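Local coordinates for protein similar to yteR (Bacilus subtilis) (Clostridium acetobutylicum, PDB 4WU0) that probably acts as an unsaturated rhamnogalacturonyl hydrolase of glycoside hydrolase family 105, cleaving fragments derived from pectin, at residues I50-M54 with I82-L86; L129-M134 with A201-M207. The contacts are given in a common frame with arbitrary orientation. Numbering follows the deposited sequence.

Contact 1. Residues I50-M54 with I82-L86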
loop_
_atom_site.group_PDB
_atom_site.type_symbol
_atom_site.label_atom_id
_atom_site.label_comp_id
_atom_site.label_asym_id
_atom_site.label_seq_id
_atom_site.Cartn_x
_atom_site.Cartn_y
_atom_site.Cartn_z
ATOM N N ILE A 50 -3.058 6.285 -18.303
ATOM C CA ILE A 50 -3.939 5.880 -17.210
ATOM C C ILE A 50 -5.324 5.543 -17.738
ATOM O O ILE A 50 -5.880 4.504 -17.406
ATOM C CB ILE A 50 -4.009 6.974 -16.144
ATOM C CG1 ILE A 50 -2.639 7.144 -15.497
ATOM C CG2 ILE A 50 -5.020 6.606 -15.064
ATOM C CD1 ILE A 50 -2.531 8.404 -14.668
ATOM N N ILE A 51 -5.853 6.401 -18.598
ATOM C CA ILE A 51 -7.171 6.189 -19.159
ATOM C C ILE A 51 -7.217 4.877 -19.932
ATOM O O ILE A 51 -8.134 4.061 -19.746
ATOM C CB ILE A 51 -7.567 7.376 -20.058
ATOM C CG1 ILE A 51 -7.797 8.631 -19.200
ATOM C CG2 ILE A 51 -8.803 7.056 -20.889
ATOM C CD1 ILE A 51 -7.948 9.937 -20.007
ATOM N N LYS A 52 -6.228 4.674 -20.803
ATOM C CA LYS A 52 -6.195 3.502 -21.665
ATOM C C LYS A 52 -6.103 2.226 -20.839
ATOM O O LYS A 52 -6.780 1.242 -21.141
ATOM C CB LYS A 52 -5.027 3.590 -22.656
ATOM C CG LYS A 52 -4.618 2.256 -23.282
ATOM C CD LYS A 52 -3.446 2.413 -24.242
ATOM C CE LYS A 52 -2.139 2.750 -23.530
ATOM N NZ LYS A 52 -1.546 1.553 -22.883
ATOM N N THR A 53 -5.289 2.251 -19.782
ATOM C CA THR A 53 -5.151 1.089 -18.902
ATOM C C THR A 53 -6.514 0.765 -18.244
ATOM O O THR A 53 -6.974 -0.387 -18.249
ATOM C CB THR A 53 -4.073 1.338 -17.829
ATOM O OG1 THR A 53 -2.808 1.554 -18.472
ATOM C CG2 THR A 53 -3.962 0.145 -16.862
ATOM N N MET A 54 -7.175 1.780 -17.719
ATOM C CA MET A 54 -8.426 1.525 -17.004
ATOM C C MET A 54 -9.574 1.192 -17.936
ATOM O O MET A 54 -10.565 0.626 -17.495
ATOM C CB MET A 54 -8.790 2.682 -16.089
ATOM C CG MET A 54 -7.824 2.871 -14.933
ATOM S SD MET A 54 -7.581 1.409 -13.916
ATOM C CE MET A 54 -9.203 1.237 -13.265
ATOM N N ILE A 82 -7.626 5.256 -8.049
ATOM C CA ILE A 82 -7.388 5.851 -9.364
ATOM C C ILE A 82 -8.689 6.283 -10.041
ATOM O O ILE A 82 -8.695 7.254 -10.803
ATOM C CB ILE A 82 -6.512 4.958 -10.278
ATOM C CG1 ILE A 82 -6.013 5.743 -11.505
ATOM C CG2 ILE A 82 -7.211 3.694 -10.682
ATOM C CD1 ILE A 82 -4.955 6.822 -11.204
ATOM N N LEU A 83 -9.788 5.570 -9.797
ATOM C CA LEU A 83 -11.071 5.979 -10.358
ATOM C C LEU A 83 -11.528 7.349 -9.836
ATOM O O LEU A 83 -12.106 8.134 -10.594
ATOM C CB LEU A 83 -12.154 4.933 -10.104
ATOM C CG LEU A 83 -11.965 3.573 -10.781
ATOM C CD1 LEU A 83 -13.100 2.630 -10.363
ATOM C CD2 LEU A 83 -11.943 3.722 -12.284
ATOM N N ILE A 84 -11.262 7.644 -8.562
ATOM C CA ILE A 84 -11.539 8.973 -8.027
ATOM C C ILE A 84 -10.753 10.014 -8.794
ATOM O O ILE A 84 -11.291 11.059 -9.190
ATOM C CB ILE A 84 -11.277 9.052 -6.513
ATOM C CG1 ILE A 84 -12.250 8.135 -5.785
ATOM C CG2 ILE A 84 -11.438 10.486 -5.991
ATOM C CD1 ILE A 84 -11.940 7.932 -4.311
ATOM N N THR A 85 -9.470 9.736 -8.999
ATOM C CA THR A 85 -8.601 10.655 -9.709
ATOM C C THR A 85 -9.110 10.883 -11.130
ATOM O O THR A 85 -9.181 12.021 -11.601
ATOM C CB THR A 85 -7.181 10.091 -9.700
ATOM O OG1 THR A 85 -6.729 10.049 -8.338
ATOM C CG2 THR A 85 -6.233 10.930 -10.549
ATOM N N LEU A 86 -9.498 9.813 -11.800
ATOM C CA LEU A 86 -9.986 9.937 -13.169
ATOM C C LEU A 86 -11.315 10.678 -13.226
ATOM O O LEU A 86 -11.549 11.453 -14.159
ATOM C CB LEU A 86 -10.131 8.575 -13.832
ATOM C CG LEU A 86 -8.838 7.896 -14.275
ATOM C CD1 LEU A 86 -9.070 6.426 -14.575
ATOM C CD2 LEU A 86 -8.260 8.604 -15.491
#
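Well-separated helices can still pack snugly if long aliphatic side chains fill the gap: the axes of segments 50-54 and 82-86 come no closer than 11.4 Å, their N-to-C directions 126° apart. The central bump is Leu86, which enters the hollow formed by Ile50, Ile51 and Met54: its CD2 meets Ile50 CG2 at 3.8 Å and Ile51 CG1 at 3.7 Å, while its CD1 rests 3.8 Å from Met54 CG. The return bump is Met54, curled through three m torsions, with CE 3.8 Å from Leu83 CD2 and SD 4.0 Å from Ile82 CG2. Ile82 closes the interface by setting CG1 3.8 Å from Ile50 CG2. Leu31 and Ala35 of helix 25-41 cover Met54 and Ile50, and Tyr95 of helix 93-108 borders Leu86 and Ile51. In the (α/α)6 barrel of this clan, the contact joins the end of one helical hairpin to the start of the next. Since every touching pair is apolar, fit and burial of 265 Å² hold it, not directional bonds.

Contact 2. Residues L129-M134 with A201-M207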
loop_
_atom_site.group_PDB
_atom_site.type_symbol
_atom_site.label_atom_id
_atom_site.label_comp_id
_atom_site.label_asym_id
_atom_site.label_seq_id
_atom_site.Cartn_x
_atom_site.Cartn_y
_atom_site.Cartn_z
ATOM N N LEU A 129 -2.528 -6.467 7.479
ATOM C CA LEU A 129 -2.141 -5.059 7.350
ATOM C C LEU A 129 -2.423 -4.545 5.939
ATOM O O LEU A 129 -2.838 -3.382 5.778
ATOM C CB LEU A 129 -0.655 -4.853 7.674
ATOM C CG LEU A 129 -0.213 -5.024 9.129
ATOM C CD1 LEU A 129 1.245 -4.748 9.294
ATOM C CD2 LEU A 129 -1.043 -4.120 10.035
ATOM N N ASP A 130 -2.162 -5.375 4.924
ATOM C CA ASP A 130 -2.389 -4.989 3.537
ATOM C C ASP A 130 -3.760 -4.340 3.359
ATOM O O ASP A 130 -3.895 -3.376 2.612
ATOM C CB ASP A 130 -2.337 -6.193 2.553
ATOM C CG ASP A 130 -1.165 -7.132 2.763
ATOM O OD1 ASP A 130 -0.833 -7.453 3.902
ATOM O OD2 ASP A 130 -0.585 -7.586 1.747
ATOM N N GLY A 131 -4.791 -4.899 4.002
ATOM C CA GLY A 131 -6.158 -4.459 3.814
ATOM C C GLY A 131 -6.463 -3.045 4.249
ATOM O O GLY A 131 -7.394 -2.425 3.748
ATOM N N LEU A 132 -5.711 -2.537 5.224
ATOM C CA LEU A 132 -5.906 -1.172 5.665
ATOM C C LEU A 132 -5.620 -0.189 4.553
ATOM O O LEU A 132 -6.228 0.871 4.495
ATOM C CB LEU A 132 -5.036 -0.863 6.888
ATOM C CG LEU A 132 -5.639 -1.297 8.226
ATOM C CD1 LEU A 132 -6.868 -0.468 8.551
ATOM C CD2 LEU A 132 -5.959 -2.788 8.248
ATOM N N TYR A 133 -4.695 -0.534 3.664
ATOM C CA TYR A 133 -4.373 0.324 2.529
ATOM C C TYR A 133 -5.419 0.159 1.437
ATOM O O TYR A 133 -5.845 1.147 0.837
ATOM C CB TYR A 133 -3.004 -0.031 1.946
ATOM C CG TYR A 133 -2.583 0.889 0.829
ATOM C CD1 TYR A 133 -2.171 2.179 1.095
ATOM C CD2 TYR A 133 -2.618 0.478 -0.491
ATOM C CE1 TYR A 133 -1.789 3.004 0.083
ATOM C CE2 TYR A 133 -2.232 1.304 -1.512
ATOM C CZ TYR A 133 -1.807 2.564 -1.228
ATOM O OH TYR A 133 -1.394 3.400 -2.253
ATOM N N MET A 134 -5.842 -1.082 1.180
ATOM C CA MET A 134 -6.764 -1.342 0.066
ATOM C C MET A 134 -8.175 -0.838 0.334
ATOM O O MET A 134 -8.887 -0.410 -0.586
ATOM C CB MET A 134 -6.863 -2.836 -0.234
ATOM C CG MET A 134 -5.537 -3.574 -0.269
ATOM S SD MET A 134 -4.396 -2.899 -1.457
ATOM C CE MET A 134 -2.927 -3.855 -1.016
ATOM N N ALA A 201 4.089 -5.495 4.333
ATOM C CA ALA A 201 2.911 -5.323 5.187
ATOM C C ALA A 201 3.025 -4.073 6.043
ATOM O O ALA A 201 2.066 -3.277 6.142
ATOM C CB ALA A 201 2.697 -6.524 6.026
ATOM N N MET A 202 4.176 -3.864 6.673
ATOM C CA MET A 202 4.375 -2.600 7.366
ATOM C C MET A 202 4.296 -1.425 6.411
ATOM O O MET A 202 3.770 -0.386 6.761
ATOM C CB MET A 202 5.707 -2.565 8.110
ATOM C CG MET A 202 5.690 -3.268 9.447
ATOM S SD MET A 202 4.600 -2.497 10.674
ATOM C CE MET A 202 5.364 -0.894 10.969
ATOM N N GLY A 203 4.835 -1.573 5.205
ATOM C CA GLY A 203 4.738 -0.531 4.193
ATOM C C GLY A 203 3.287 -0.165 3.887
ATOM O O GLY A 203 2.942 1.008 3.812
ATOM N N TRP A 204 2.426 -1.163 3.699
ATOM C CA TRP A 204 1.017 -0.892 3.457
ATOM C C TRP A 204 0.425 -0.053 4.581
ATOM O O TRP A 204 -0.300 0.906 4.343
ATOM C CB TRP A 204 0.210 -2.178 3.373
ATOM C CG TRP A 204 0.426 -3.055 2.127
ATOM C CD1 TRP A 204 0.640 -4.409 2.119
ATOM C CD2 TRP A 204 0.394 -2.658 0.743
ATOM N NE1 TRP A 204 0.736 -4.867 0.837
ATOM C CE2 TRP A 204 0.607 -3.814 -0.025
ATOM C CE3 TRP A 204 0.210 -1.442 0.078
ATOM C CZ2 TRP A 204 0.656 -3.792 -1.409
ATOM C CZ3 TRP A 204 0.246 -1.433 -1.299
ATOM C CH2 TRP A 204 0.461 -2.600 -2.028
ATOM N N TYR A 205 0.725 -0.441 5.816
ATOM C CA TYR A 205 0.108 0.214 6.958
ATOM C C TYR A 205 0.587 1.661 7.094
ATOM O O TYR A 205 -0.223 2.558 7.367
ATOM C CB TYR A 205 0.359 -0.564 8.252
ATOM C CG TYR A 205 -0.474 -0.100 9.422
ATOM C CD1 TYR A 205 -1.845 -0.288 9.450
ATOM C CD2 TYR A 205 0.119 0.496 10.518
ATOM C CE1 TYR A 205 -2.622 0.142 10.536
ATOM C CE2 TYR A 205 -0.642 0.899 11.611
ATOM C CZ TYR A 205 -2.003 0.726 11.603
ATOM O OH TYR A 205 -2.751 1.156 12.661
ATOM N N VAL A 206 1.886 1.913 6.923
ATOM C CA VAL A 206 2.343 3.307 7.009
ATOM C C VAL A 206 1.868 4.182 5.843
ATOM O O VAL A 206 1.525 5.352 6.039
ATOM C CB VAL A 206 3.863 3.464 7.283
ATOM C CG1 VAL A 206 4.202 2.875 8.633
ATOM C CG2 VAL A 206 4.715 2.841 6.206
ATOM N N MET A 207 1.793 3.628 4.637
ATOM C CA MET A 207 1.182 4.376 3.545
ATOM C C MET A 207 -0.279 4.666 3.842
ATOM O O MET A 207 -0.757 5.779 3.590
ATOM C CB MET A 207 1.240 3.636 2.230
ATOM C CG MET A 207 0.782 4.481 1.117
ATOM S SD MET A 207 1.038 3.617 -0.419
ATOM C CE MET A 207 2.739 3.413 -0.252
#
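Close, roughly parallel helices are the rule among the inner helices of an (α/α)6 barrel, and segments 129-134 and 201-207 illustrate it, their axes approaching to 7.4 Å with N-to-C directions 34° apart. Leu129 opens the interface. Its CB lies 3.5 Å from Ala201 O, its CD1 lies 4.0 Å from Ala201 CB, and its CD2 lies 4.0 Å from Tyr205 CD1. Asp130 follows, its OD2 3.2 Å from Trp204 NE1, while OD1 has a weak hydrogen bond to His176. Leu132 puts CG 4.1 Å from CE1 at the edge of the Tyr205 ring, whose hydroxyl is hydrogen-bonded to Phe159 O. At Tyr133, where the helix widens into a pi-type turn, the ring lies near parallel to the six-membered ring of Trp204 (29°) but slid aside, centroids 5.1 Å apart. The Met207 sulfur sits obliquely beside this tyrosine ring, a Met-aromatic contact, and Lys81 adds a cation-pi interaction. Finally Met134 lays CE over one face of Trp204, 3.6 Å from the centroid of its six-membered ring, a CH-pi contact, its sulfur adding a Met-aromatic one. Trp204 thus gathers an acidic, an aromatic and a thioether neighbour around a single indole. The 544 Å² buried therefore combines aliphatic packing with aromatic and sulfur contacts, Met134 covering one indole face, with a carboxylate as close neighbour.

Read from the N terminus, the two contacts close in series, neither nesting nor crossing. Contact 1 comes first, pairing helix 44-54 with helix 80-90 across 27 intervening residues, nearly all without regular structure, and so joins consecutive hairpins. Contact 2 then bridges 66 residues, including helix 152-166, to set helix 129-146 beside helix 199-215. Their centres lie 22 Å apart and their nearest atoms about 9 Å, so they do not touch. Helix 80-90 connects them nonetheless: Ile84 packs on Phe138 and Lys141 of helix 129-146, and Lys81 is hydrogen-bonded to Tyr133 O. Contact 1 thus ties outer helix 44-54 to inner helix 80-90, and neighbours run on round the inner ring through 129-146 to 199-215.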